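Local structure of D-alanine--D-alanine ligase (Coxiella burnetii, 3TQT) at residues 229-234 and 299-304; 242-247 and 282-287; 294-299 and 317-322; 269-274 and 330-335; 151-156 and 288-293. The protein catalyses the ATP-dependent joining of two D-alanine molecules into D-alanyl-D-alanine, a building block of the peptidoglycan cell wall. One frame throughout, in Å; residues are numbered along the deposited sequence.

Four of the five contacts reach the antiparallel sheet of the ATP-grasp region. Contact 1 pairs two of its inner strands and holds Asp303, a predicted magnesium ligand. Contact 3, about 9 Å away between centres, shares Met299 with it and carries Asn318, another predicted ligand, whose backbone N lies 2.8 Å from Arg301 O. Contacts 2 and 5 lie along helix 277-293, which packs on the sheet face bearing Ile230, Cys232 and Phe304; their centres are about 12 Å apart. Contact 4 places helix 328-335 on the other face, where Met332 SD comes within 3.3 Å of Glu231 O. Contacts 4 and 5 are farthest apart, with centres about 22 Å from each other.

Contact 1. Residues 229-234 and 299-304; sequences EIECAV and MARVDF
Arg301 sends CG anti to its backbone N (chi1 -161°) and then bends at chi3 (69°), which turns its guanidinium along the strand toward Asp303, whose own CG stands anti to the carbonyl carbon. The grip is side-on: NE of Arg301 meets OD1 of Asp303 at 2.8 Å, and NH2 of Arg301 meets OD2 of Asp303 at 2.9 Å. Both bonds are nearly straight and lie in the guanidinium plane, and each carboxylate oxygen offers its syn lone pair, so the two bonds fix the rotation of both groups. Glu231, extended beyond CG, lays its carboxylate over one face of the guanidinium with the planes almost parallel. Its OE1 is 3.3 Å from Arg301 NE, but well out of plane, so this salt bridge works through charge alone. The arginine thus probably offsets the repulsion between the two acids, where Glu231 OE2 comes within 3.7 Å of Asp303 OD1.

The network lies across two neighbouring antiparallel strands of the ATP-grasp sheet. Asp303 is a predicted magnesium ligand, and Glu231 belongs to the predicted ATP-binding region. Three hydrogen-bonded pairs, Ile230-Phe304, Cys232-Val302 and Val234-Ala300, each with two backbone bonds, join the strands; the shortest runs from Phe304 N to Ile230 O at 2.7 Å. On the face opposite the charges, CE2 of Phe304 packs against CB of Cys232 at 4.0 Å, and Val234 and Val302 cross obliquely, CG2 to CG2. At one end, a water donates to both Glu229 OE1 and Phe304 O.

Contact 2. Residues 242-247 and 282-287; sequences ASLPGE and QIQQIA
The hydroxyl oxygen OG of Ser243 is gripped by two hydrogen bonds: it donates to Leu244 O at 2.9 Å and accepts from Ala233 N on the adjoining strand. The bond that crosses to the helix falls on the carbonyl oxygen of the same residue, Ser243 O, which is held by one donor, NE2 of Gln284, at 2.9 Å. It joins the break in strand 241-249 to helix 277-293, which packs on the antiparallel sheet of the ATP-grasp fold. At the hydrogen this bond is fairly straight (164°), and the oxygen lies in the plane of the glutamine amide. Seen from the acceptor, however, the donor comes from above the carbonyl plane, with a C=O...N angle of only 110°.

Gln284 gets there with CG anti to its carbonyl carbon and the chain extended beyond it, so that its methylenes run past the strand. Its CB sits 3.8 Å from CB of Ala242, and CG approaches Ser243 O as well. Leu244 starts out away from the helix but lies side by side with the glutamine, its CD2 close to NE2. Farther along, Ile283 and Pro245 cross obliquely beside Ile230; CG2 of Ile283, anti to its backbone N, meets CG of Pro245 at 4.2 Å.

Contact 3. Residues 294-299 and 317-322; sequences VHCSGM and INTIPG
The beta hairpin of strands 298-306 and 312-318 is joined here beyond its paired residues, where the turn leading out of helix 277-293 meets the segment that follows Asn318, a predicted magnesium ligand. A Schellman motif with His295 at C-prime ends that helix. Just before it, Val294 points both methyls at Ile317: CG1 and CG2 of Val294 each lie 4.0 Å from CD1 of Ile317, tip to tip, with Leu148 and Cys138 packed alongside. Next in line, SG of Cys296 touches the methyl CG2 of Thr319 at 4.1 Å.

Past these apolar pairs the two backbones are bridged by a water that donates to Met299 O at 2.6 Å and to Thr319 O at 2.5 Å, taking up two carbonyl oxygens, Met299 O and Thr319 O, that stand 3.9 Å apart. Met299 carries CG in the crowded position between backbone N and carbonyl carbon (chi1 54°), and a bend at chi3 brings its CE tip to tip against CG and CD of Pro321. CE of Met299 is only 3.2 Å from CG of Pro321, tighter than normal van der Waals contact. Apolar packing with a water link thus closes the open end of a beta hairpin next to the predicted metal site of the ATP-grasp fold.

Contact 4. Residues 269-274 and 330-335; sequences TTTSVD and PKMWEA
Apolar contact carries most of this meeting between the end of edge strand 268-270 and helix 328-335, and Thr271 is at its centre. Its OG1 takes the crowded position between backbone N and carbonyl carbon (chi1 52°), which sets CG2 anti to the carbonyl carbon. That methyl reaches the helix backbone 3.6 Å from Lys331 O, with CB of Lys331 and CG of Met332 close by, at 4.0 and 4.2 Å from Thr271 CG2. One turn along the helix, the methyl of Ala335 comes up to the base of the same threonine, its CB 3.6 Å from CB of Thr271. Lys331 and Ala335 are four residues apart and therefore face the strand end together. Met332, whose tip leads away from Thr271, runs along the sheet face to Glu231 and Ala233.

The polar approach is looser. Lys331, bent at chi3 (52°), crosses Thr269 obliquely and leaves NZ 3.5 Å from OG1 of Thr269. Its CE also passes over the methyl of Thr271, so the aliphatic part of the lysine adds to the packing.

Within 269-274, hydrogen bonding shapes the chain. OG1 of Thr270 accepts from Ser272 N at 3.1 Å, an ST turn that bends the chain as it leaves the strand, with Thr271 at its middle turned to the helix. In the ATP-grasp sheet this strand pairs with 241-249 through Thr270 and Glu247. A partly exposed joint built on methyl packing, with one long polar approach at its margin, implies that shape rather than charge pairing fits the helix to the sheet edge.

Contact 5. Residues 151-156 and 288-293; sequences GGIPVV and IDAFKM
Ile153 pushes CD1 onto the backbone of helix 277-293 at Ala290, overlapping Ala290 N and CA at 3.4 Å each, the second a tighter carbon contact than usual. CG1 stands anti to the carbonyl carbon (chi1 -72°) and chi2 is extended, so the chain reaches straight out to the helix. There its end methyl sits among CB of Asp289, CB of Ala290 at 3.9 Å, and the sulfur of Met293.

Met293 comes from the next turn to meet it tip to tip. With CG anti to its own backbone N and a bend at chi3, it brings SD to 3.6 Å from CD1 of Ile153. The same SD rests 3.5 Å from CA of Gly151, directly against the backbone, while CE lies 3.5 Å from Gly151 O. Gly152 follows with positive phi, the C-prime residue of a Schellman motif that ends helix 141-150. The contacts of Ile153 and Met293 fit the loop after helix 141-150 to helix 277-293, and Leu148 and Val314 pack round Ile153 as well. The carboxylate of Asp289 turns instead to Gln285 within its helix. Between the two segments the join is thus one of dispersion and close shape fit, with the thioether bridging glycine and isoleucine.

Contact 1. Residues 229-234 and 299-304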
# COMPACT_ATOMS: atom_id res chain seq x y z
N GLU A 229 -5.21 -28.09 2.47
CA GLU A 229 -5.28 -26.67 2.12
C GLU A 229 -6.73 -26.27 2.09
O GLU A 229 -7.47 -26.62 1.16
CB GLU A 229 -4.61 -26.42 0.78
CG GLU A 229 -3.18 -26.92 0.73
CD GLU A 229 -2.32 -26.10 -0.19
OE1 GLU A 229 -2.54 -24.87 -0.27
OE2 GLU A 229 -1.43 -26.68 -0.84
N ILE A 230 -7.14 -25.54 3.12
CA ILE A 230 -8.53 -25.15 3.32
C ILE A 230 -8.64 -23.66 3.04
O ILE A 230 -7.73 -22.89 3.36
CB ILE A 230 -8.97 -25.45 4.76
CG1 ILE A 230 -8.77 -26.95 5.07
CG2 ILE A 230 -10.42 -25.01 4.99
CD1 ILE A 230 -9.50 -27.87 4.13
N GLU A 231 -9.73 -23.26 2.40
CA GLU A 231 -9.91 -21.85 2.08
C GLU A 231 -11.23 -21.37 2.64
O GLU A 231 -12.14 -22.16 2.88
CB GLU A 231 -9.88 -21.65 0.57
CG GLU A 231 -8.63 -22.20 -0.08
CD GLU A 231 -8.59 -21.91 -1.56
OE1 GLU A 231 -9.66 -21.59 -2.12
OE2 GLU A 231 -7.49 -21.98 -2.15
N CYS A 232 -11.31 -20.07 2.87
CA CYS A 232 -12.52 -19.48 3.41
C CYS A 232 -12.69 -18.09 2.81
O CYS A 232 -11.76 -17.29 2.80
CB CYS A 232 -12.43 -19.41 4.94
SG CYS A 232 -13.91 -18.77 5.74
N ALA A 233 -13.88 -17.84 2.28
CA ALA A 233 -14.17 -16.56 1.65
C ALA A 233 -14.74 -15.64 2.70
O ALA A 233 -15.68 -15.99 3.41
CB ALA A 233 -15.16 -16.74 0.52
N VAL A 234 -14.15 -14.45 2.81
CA VAL A 234 -14.63 -13.44 3.75
C VAL A 234 -15.23 -12.27 2.98
O VAL A 234 -14.73 -11.86 1.93
CB VAL A 234 -13.49 -12.94 4.66
CG1 VAL A 234 -13.99 -11.85 5.62
CG2 VAL A 234 -12.90 -14.11 5.44
N MET A 299 -13.58 -7.87 0.44
CA MET A 299 -13.42 -9.32 0.30
C MET A 299 -11.99 -9.79 0.48
O MET A 299 -11.03 -9.07 0.19
CB MET A 299 -13.90 -9.75 -1.08
CG MET A 299 -13.23 -8.97 -2.21
SD MET A 299 -13.51 -9.70 -3.83
CE MET A 299 -13.23 -11.41 -3.45
N ALA A 300 -11.85 -11.03 0.93
CA ALA A 300 -10.57 -11.71 0.91
C ALA A 300 -10.84 -13.20 0.89
O ALA A 300 -11.79 -13.68 1.49
CB ALA A 300 -9.76 -11.36 2.15
N ARG A 301 -9.98 -13.94 0.20
CA ARG A 301 -9.94 -15.36 0.43
C ARG A 301 -8.77 -15.66 1.34
O ARG A 301 -7.62 -15.37 1.00
CB ARG A 301 -9.79 -16.13 -0.88
CG ARG A 301 -10.21 -17.57 -0.74
CD ARG A 301 -9.87 -18.34 -2.00
NE ARG A 301 -8.43 -18.48 -2.14
CZ ARG A 301 -7.76 -18.25 -3.26
NH1 ARG A 301 -8.40 -17.85 -4.35
NH2 ARG A 301 -6.44 -18.42 -3.28
N VAL A 302 -9.06 -16.24 2.51
CA VAL A 302 -8.01 -16.63 3.44
C VAL A 302 -7.70 -18.10 3.24
O VAL A 302 -8.60 -18.95 3.31
CB VAL A 302 -8.44 -16.43 4.90
CG1 VAL A 302 -7.26 -16.70 5.83
CG2 VAL A 302 -8.99 -15.03 5.10
N ASP A 303 -6.42 -18.38 2.97
CA ASP A 303 -5.97 -19.74 2.69
C ASP A 303 -5.23 -20.26 3.90
O ASP A 303 -4.35 -19.59 4.44
CB ASP A 303 -5.05 -19.76 1.47
CG ASP A 303 -5.76 -19.31 0.19
OD1 ASP A 303 -7.01 -19.15 0.20
OD2 ASP A 303 -5.07 -19.10 -0.82
N PHE A 304 -5.62 -21.45 4.32
CA PHE A 304 -5.09 -22.07 5.52
C PHE A 304 -4.43 -23.40 5.20
O PHE A 304 -4.70 -24.02 4.16
CB PHE A 304 -6.23 -22.44 6.46
CG PHE A 304 -7.03 -21.28 6.97
CD1 PHE A 304 -6.82 -20.78 8.23
CD2 PHE A 304 -8.06 -20.75 6.21
CE1 PHE A 304 -7.58 -19.73 8.71
CE2 PHE A 304 -8.83 -19.71 6.68
CZ PHE A 304 -8.60 -19.21 7.93
O HOH W 1 -3.69 -22.99 1.74

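Contact 2. Residues 242-247 and 282-287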
# COMPACT_ATOMS: atom_id res chain seq x y z
N ALA A 242 -17.95 -14.96 7.10
CA ALA A 242 -17.11 -15.99 6.51
C ALA A 242 -17.97 -17.07 5.86
O ALA A 242 -19.01 -17.44 6.39
CB ALA A 242 -16.21 -16.59 7.58
N SER A 243 -17.54 -17.55 4.70
CA SER A 243 -18.23 -18.62 4.00
C SER A 243 -17.97 -19.94 4.69
O SER A 243 -17.15 -20.03 5.59
CB SER A 243 -17.71 -18.72 2.56
OG SER A 243 -16.37 -19.21 2.56
N LEU A 244 -18.67 -20.98 4.25
CA LEU A 244 -18.27 -22.32 4.60
C LEU A 244 -16.89 -22.55 3.98
O LEU A 244 -16.61 -22.06 2.88
CB LEU A 244 -19.27 -23.34 4.06
CG LEU A 244 -20.63 -23.22 4.74
CD1 LEU A 244 -21.64 -24.18 4.13
CD2 LEU A 244 -20.50 -23.45 6.24
N PRO A 245 -16.03 -23.28 4.69
CA PRO A 245 -14.68 -23.56 4.22
C PRO A 245 -14.72 -24.40 2.95
O PRO A 245 -15.65 -25.18 2.77
CB PRO A 245 -14.08 -24.41 5.35
CG PRO A 245 -14.96 -24.17 6.54
CD PRO A 245 -16.32 -23.93 5.97
N GLY A 246 -13.74 -24.21 2.07
CA GLY A 246 -13.59 -25.07 0.92
C GLY A 246 -12.22 -25.70 0.98
O GLY A 246 -11.41 -25.35 1.85
N GLU A 247 -11.94 -26.62 0.06
CA GLU A 247 -10.64 -27.26 0.02
C GLU A 247 -10.08 -27.27 -1.38
O GLU A 247 -10.82 -27.36 -2.37
CB GLU A 247 -10.71 -28.68 0.57
CG GLU A 247 -9.40 -29.47 0.39
CD GLU A 247 -9.43 -30.82 1.07
OE1 GLU A 247 -10.53 -31.39 1.23
OE2 GLU A 247 -8.35 -31.32 1.44
N GLN A 282 -13.33 -22.67 13.70
CA GLN A 282 -12.04 -22.00 13.86
C GLN A 282 -11.64 -21.34 12.55
O GLN A 282 -11.26 -20.17 12.52
CB GLN A 282 -10.97 -22.99 14.27
CG GLN A 282 -10.99 -23.38 15.72
CD GLN A 282 -9.89 -24.38 16.02
OE1 GLN A 282 -8.71 -24.07 15.90
NE2 GLN A 282 -10.29 -25.59 16.39
N ILE A 283 -11.71 -22.11 11.47
CA ILE A 283 -11.40 -21.58 10.15
C ILE A 283 -12.18 -20.29 9.90
O ILE A 283 -11.63 -19.27 9.50
CB ILE A 283 -11.70 -22.62 9.07
CG1 ILE A 283 -10.71 -23.80 9.21
CG2 ILE A 283 -11.62 -21.98 7.69
CD1 ILE A 283 -11.03 -24.98 8.35
N GLN A 284 -13.48 -20.33 10.16
CA GLN A 284 -14.31 -19.16 9.91
C GLN A 284 -13.91 -17.99 10.81
O GLN A 284 -13.79 -16.86 10.34
CB GLN A 284 -15.79 -19.52 10.04
CG GLN A 284 -16.28 -20.37 8.88
CD GLN A 284 -17.67 -20.93 9.10
OE1 GLN A 284 -18.00 -21.39 10.19
NE2 GLN A 284 -18.50 -20.87 8.07
N GLN A 285 -13.67 -18.27 12.09
CA GLN A 285 -13.38 -17.17 13.00
C GLN A 285 -12.02 -16.54 12.72
O GLN A 285 -11.87 -15.32 12.77
CB GLN A 285 -13.46 -17.59 14.46
CG GLN A 285 -13.33 -16.40 15.41
CD GLN A 285 -14.48 -15.40 15.26
OE1 GLN A 285 -15.62 -15.72 15.59
NE2 GLN A 285 -14.18 -14.19 14.76
N ILE A 286 -11.04 -17.38 12.43
CA ILE A 286 -9.69 -16.90 12.15
C ILE A 286 -9.68 -16.15 10.83
O ILE A 286 -9.02 -15.13 10.69
CB ILE A 286 -8.67 -18.05 12.11
CG1 ILE A 286 -8.56 -18.70 13.50
CG2 ILE A 286 -7.30 -17.54 11.69
CD1 ILE A 286 -7.64 -19.88 13.53
N ALA A 287 -10.44 -16.64 9.86
CA ALA A 287 -10.55 -15.91 8.58
C ALA A 287 -11.05 -14.48 8.81
O ALA A 287 -10.50 -13.52 8.27
CB ALA A 287 -11.44 -16.65 7.60

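Contact 3. Residues 294-299 and 317-322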
# COMPACT_ATOMS: atom_id res chain seq x y z
N VAL A 294 -5.56 -7.32 9.12
CA VAL A 294 -4.84 -6.65 8.05
C VAL A 294 -5.66 -5.50 7.48
O VAL A 294 -5.33 -4.96 6.43
CB VAL A 294 -4.48 -7.64 6.92
CG1 VAL A 294 -3.55 -8.73 7.46
CG2 VAL A 294 -5.73 -8.24 6.32
N HIS A 295 -6.75 -5.16 8.17
CA HIS A 295 -7.58 -4.01 7.81
C HIS A 295 -8.09 -4.09 6.39
O HIS A 295 -8.09 -3.11 5.64
CB HIS A 295 -6.81 -2.72 8.05
CG HIS A 295 -6.25 -2.64 9.43
ND1 HIS A 295 -4.90 -2.47 9.68
CD2 HIS A 295 -6.84 -2.77 10.64
CE1 HIS A 295 -4.70 -2.47 10.98
NE2 HIS A 295 -5.86 -2.66 11.59
N CYS A 296 -8.52 -5.30 6.03
CA CYS A 296 -9.07 -5.55 4.71
C CYS A 296 -10.47 -4.94 4.59
O CYS A 296 -11.11 -4.58 5.58
CB CYS A 296 -9.13 -7.05 4.44
SG CYS A 296 -9.14 -7.42 2.71
N SER A 297 -10.90 -4.80 3.35
CA SER A 297 -12.22 -4.27 3.05
C SER A 297 -12.79 -5.08 1.92
O SER A 297 -12.04 -5.56 1.06
CB SER A 297 -12.13 -2.81 2.60
OG SER A 297 -11.87 -1.98 3.69
N GLY A 298 -14.11 -5.22 1.93
CA GLY A 298 -14.83 -5.85 0.84
C GLY A 298 -14.73 -7.36 0.86
O GLY A 298 -15.66 -8.05 1.26
N MET A 299 -13.58 -7.87 0.44
CA MET A 299 -13.42 -9.32 0.30
C MET A 299 -11.99 -9.79 0.48
O MET A 299 -11.03 -9.07 0.19
CB MET A 299 -13.90 -9.75 -1.08
CG MET A 299 -13.23 -8.97 -2.21
SD MET A 299 -13.51 -9.70 -3.83
CE MET A 299 -13.23 -11.41 -3.45
N ILE A 317 -3.50 -14.48 2.63
CA ILE A 317 -4.76 -13.76 2.40
C ILE A 317 -4.72 -13.17 1.00
O ILE A 317 -3.81 -12.42 0.68
CB ILE A 317 -4.95 -12.62 3.43
CG1 ILE A 317 -4.81 -13.18 4.85
CG2 ILE A 317 -6.33 -11.91 3.21
CD1 ILE A 317 -4.88 -12.15 5.94
N ASN A 318 -5.70 -13.51 0.19
CA ASN A 318 -5.75 -13.07 -1.20
C ASN A 318 -6.86 -12.06 -1.35
O ASN A 318 -8.02 -12.40 -1.14
CB ASN A 318 -6.08 -14.26 -2.10
CG ASN A 318 -5.08 -15.35 -1.99
OD1 ASN A 318 -4.02 -15.30 -2.62
ND2 ASN A 318 -5.38 -16.35 -1.16
N THR A 319 -6.51 -10.84 -1.75
CA THR A 319 -7.49 -9.75 -1.77
C THR A 319 -8.16 -9.61 -3.13
O THR A 319 -9.23 -9.03 -3.23
CB THR A 319 -6.84 -8.40 -1.40
OG1 THR A 319 -5.78 -8.14 -2.32
CG2 THR A 319 -6.26 -8.43 0.04
N ILE A 320 -7.55 -10.15 -4.18
CA ILE A 320 -8.26 -10.25 -5.45
C ILE A 320 -8.20 -11.71 -5.90
O ILE A 320 -7.44 -12.08 -6.79
CB ILE A 320 -7.74 -9.27 -6.54
CG1 ILE A 320 -7.53 -7.86 -5.95
CG2 ILE A 320 -8.69 -9.21 -7.76
CD1 ILE A 320 -8.81 -7.09 -5.65
N PRO A 321 -8.99 -12.56 -5.24
CA PRO A 321 -9.01 -13.98 -5.56
C PRO A 321 -9.65 -14.19 -6.92
O PRO A 321 -10.36 -13.30 -7.39
CB PRO A 321 -9.91 -14.56 -4.47
CG PRO A 321 -10.80 -13.45 -4.09
CD PRO A 321 -9.98 -12.21 -4.20
N GLY A 322 -9.38 -15.34 -7.54
CA GLY A 322 -10.04 -15.69 -8.79
C GLY A 322 -11.54 -15.51 -8.64
O GLY A 322 -12.09 -15.76 -7.57
O HOH W 2 -10.10 -7.34 -1.57

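Contact 4. Residues 269-274 and 330-335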
# COMPACT_ATOMS: atom_id res chain seq x y z
N THR A 269 -10.71 -28.72 -6.66
CA THR A 269 -11.31 -27.88 -5.62
C THR A 269 -12.69 -28.39 -5.25
O THR A 269 -13.36 -29.02 -6.06
CB THR A 269 -11.45 -26.41 -6.06
OG1 THR A 269 -12.27 -26.35 -7.23
CG2 THR A 269 -10.09 -25.80 -6.35
N THR A 270 -13.12 -28.09 -4.04
CA THR A 270 -14.45 -28.50 -3.62
C THR A 270 -14.91 -27.62 -2.48
O THR A 270 -14.10 -27.16 -1.68
CB THR A 270 -14.49 -29.97 -3.16
OG1 THR A 270 -15.83 -30.31 -2.79
CG2 THR A 270 -13.57 -30.19 -1.96
N THR A 271 -16.21 -27.38 -2.42
CA THR A 271 -16.76 -26.57 -1.35
C THR A 271 -17.26 -27.49 -0.24
O THR A 271 -17.73 -27.04 0.80
CB THR A 271 -17.89 -25.69 -1.89
OG1 THR A 271 -18.83 -26.51 -2.60
CG2 THR A 271 -17.32 -24.65 -2.85
N SER A 272 -17.16 -28.80 -0.49
CA SER A 272 -17.53 -29.80 0.51
C SER A 272 -16.29 -30.44 1.09
O SER A 272 -15.62 -31.23 0.44
CB SER A 272 -18.43 -30.88 -0.09
OG SER A 272 -19.78 -30.43 -0.19
N VAL A 273 -15.97 -30.07 2.32
CA VAL A 273 -14.85 -30.67 3.03
C VAL A 273 -15.46 -31.23 4.30
O VAL A 273 -16.41 -30.66 4.82
CB VAL A 273 -13.80 -29.61 3.37
CG1 VAL A 273 -13.61 -28.67 2.20
CG2 VAL A 273 -14.23 -28.81 4.57
N ASP A 274 -14.96 -32.36 4.79
CA ASP A 274 -15.56 -32.94 5.99
C ASP A 274 -14.77 -32.64 7.27
O ASP A 274 -14.18 -33.53 7.89
CB ASP A 274 -15.90 -34.43 5.82
CG ASP A 274 -14.72 -35.35 6.04
OD1 ASP A 274 -13.57 -34.93 5.78
OD2 ASP A 274 -14.95 -36.49 6.48
N PRO A 330 -16.10 -17.10 -5.31
CA PRO A 330 -17.55 -17.14 -5.53
C PRO A 330 -18.17 -18.51 -5.24
O PRO A 330 -19.29 -18.52 -4.73
CB PRO A 330 -17.69 -16.79 -7.02
CG PRO A 330 -16.34 -17.04 -7.62
CD PRO A 330 -15.36 -16.71 -6.52
N LYS A 331 -17.50 -19.62 -5.56
CA LYS A 331 -18.08 -20.94 -5.31
C LYS A 331 -18.35 -21.18 -3.83
O LYS A 331 -19.38 -21.72 -3.46
CB LYS A 331 -17.19 -22.05 -5.86
CG LYS A 331 -17.32 -22.30 -7.34
CD LYS A 331 -16.42 -23.45 -7.77
CE LYS A 331 -16.65 -24.69 -6.91
NZ LYS A 331 -15.76 -25.83 -7.30
N MET A 332 -17.42 -20.79 -2.97
CA MET A 332 -17.64 -20.94 -1.53
C MET A 332 -18.86 -20.14 -1.06
O MET A 332 -19.68 -20.64 -0.29
CB MET A 332 -16.40 -20.54 -0.75
CG MET A 332 -15.32 -21.61 -0.78
SD MET A 332 -13.95 -21.23 0.31
CE MET A 332 -13.10 -19.95 -0.62
N TRP A 333 -18.97 -18.89 -1.52
CA TRP A 333 -20.17 -18.12 -1.17
C TRP A 333 -21.45 -18.77 -1.68
O TRP A 333 -22.43 -18.86 -0.94
CB TRP A 333 -20.07 -16.65 -1.60
CG TRP A 333 -19.33 -15.84 -0.58
CD1 TRP A 333 -18.21 -15.09 -0.78
CD2 TRP A 333 -19.63 -15.74 0.81
NE1 TRP A 333 -17.81 -14.52 0.40
CE2 TRP A 333 -18.66 -14.90 1.39
CE3 TRP A 333 -20.64 -16.28 1.63
CZ2 TRP A 333 -18.66 -14.59 2.75
CZ3 TRP A 333 -20.64 -15.96 2.98
CH2 TRP A 333 -19.66 -15.12 3.52
N GLU A 334 -21.44 -19.22 -2.93
CA GLU A 334 -22.63 -19.88 -3.47
C GLU A 334 -23.00 -21.06 -2.59
O GLU A 334 -24.18 -21.30 -2.32
CB GLU A 334 -22.39 -20.37 -4.90
CG GLU A 334 -22.05 -19.28 -5.89
CD GLU A 334 -22.08 -19.78 -7.32
OE1 GLU A 334 -22.68 -20.86 -7.56
OE2 GLU A 334 -21.51 -19.10 -8.20
N ALA A 335 -21.99 -21.79 -2.15
CA ALA A 335 -22.20 -22.98 -1.34
C ALA A 335 -22.69 -22.62 0.06
O ALA A 335 -23.17 -23.47 0.80
CB ALA A 335 -20.92 -23.81 -1.25

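Contact 5. Residues 151-156 and 288-293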
# COMPACT_ATOMS: atom_id res chain seq x y z
N GLY A 151 -0.53 -10.18 15.96
CA GLY A 151 -1.85 -10.09 16.55
C GLY A 151 -2.35 -11.41 17.12
O GLY A 151 -3.52 -11.53 17.48
N GLY A 152 -1.47 -12.39 17.21
CA GLY A 152 -1.81 -13.68 17.79
C GLY A 152 -2.50 -14.66 16.87
O GLY A 152 -3.00 -15.69 17.33
N ILE A 153 -2.54 -14.38 15.58
CA ILE A 153 -3.13 -15.33 14.65
C ILE A 153 -2.12 -16.39 14.25
O ILE A 153 -0.99 -16.09 13.88
CB ILE A 153 -3.78 -14.64 13.44
CG1 ILE A 153 -5.07 -13.94 13.90
CG2 ILE A 153 -4.09 -15.64 12.33
CD1 ILE A 153 -5.71 -13.06 12.87
N PRO A 154 -2.52 -17.66 14.35
CA PRO A 154 -1.63 -18.79 14.05
C PRO A 154 -1.30 -18.78 12.56
O PRO A 154 -2.23 -18.76 11.76
CB PRO A 154 -2.49 -20.02 14.36
CG PRO A 154 -3.67 -19.50 15.15
CD PRO A 154 -3.88 -18.09 14.69
N VAL A 155 -0.01 -18.76 12.21
CA VAL A 155 0.36 -18.84 10.79
C VAL A 155 1.42 -19.91 10.56
O VAL A 155 2.14 -20.30 11.48
CB VAL A 155 0.90 -17.48 10.26
CG1 VAL A 155 -0.12 -16.38 10.50
CG2 VAL A 155 2.21 -17.14 10.93
N VAL A 156 1.50 -20.38 9.33
CA VAL A 156 2.60 -21.23 8.91
C VAL A 156 3.88 -20.42 9.07
O VAL A 156 3.96 -19.28 8.61
CB VAL A 156 2.44 -21.67 7.45
CG1 VAL A 156 3.66 -22.48 6.99
CG2 VAL A 156 1.15 -22.48 7.28
N ILE A 288 -12.10 -14.35 9.62
CA ILE A 288 -12.66 -13.05 9.95
C ILE A 288 -11.67 -12.21 10.74
O ILE A 288 -11.48 -11.04 10.45
CB ILE A 288 -13.96 -13.19 10.75
CG1 ILE A 288 -15.10 -13.62 9.82
CG2 ILE A 288 -14.29 -11.88 11.44
CD1 ILE A 288 -16.29 -14.19 10.57
N ASP A 289 -11.03 -12.81 11.74
CA ASP A 289 -10.05 -12.08 12.54
C ASP A 289 -8.84 -11.63 11.71
O ASP A 289 -8.34 -10.52 11.89
CB ASP A 289 -9.59 -12.93 13.72
CG ASP A 289 -10.69 -13.17 14.73
OD1 ASP A 289 -11.76 -12.54 14.62
OD2 ASP A 289 -10.49 -13.99 15.65
N ALA A 290 -8.37 -12.50 10.83
CA ALA A 290 -7.25 -12.18 9.95
C ALA A 290 -7.63 -11.02 9.03
O ALA A 290 -6.86 -10.10 8.83
CB ALA A 290 -6.89 -13.41 9.12
N PHE A 291 -8.81 -11.13 8.43
CA PHE A 291 -9.36 -10.09 7.56
C PHE A 291 -9.30 -8.75 8.28
O PHE A 291 -8.87 -7.74 7.72
CB PHE A 291 -10.81 -10.46 7.25
CG PHE A 291 -11.47 -9.56 6.23
CD1 PHE A 291 -11.46 -9.89 4.88
CD2 PHE A 291 -12.13 -8.42 6.63
CE1 PHE A 291 -12.09 -9.07 3.96
CE2 PHE A 291 -12.75 -7.60 5.71
CZ PHE A 291 -12.73 -7.93 4.38
N LYS A 292 -9.72 -8.74 9.54
CA LYS A 292 -9.77 -7.50 10.29
C LYS A 292 -8.36 -7.03 10.65
O LYS A 292 -8.06 -5.84 10.61
CB LYS A 292 -10.62 -7.67 11.55
CG LYS A 292 -12.12 -7.74 11.26
CD LYS A 292 -12.90 -8.43 12.38
CE LYS A 292 -13.26 -7.48 13.50
NZ LYS A 292 -14.09 -8.19 14.52
N MET A 293 -7.50 -7.99 10.98
CA MET A 293 -6.15 -7.69 11.44
C MET A 293 -5.29 -7.02 10.38
O MET A 293 -4.41 -6.23 10.71
CB MET A 293 -5.47 -8.97 11.92
CG MET A 293 -4.21 -8.71 12.69
SD MET A 293 -3.87 -10.12 13.75
CE MET A 293 -5.27 -10.04 14.86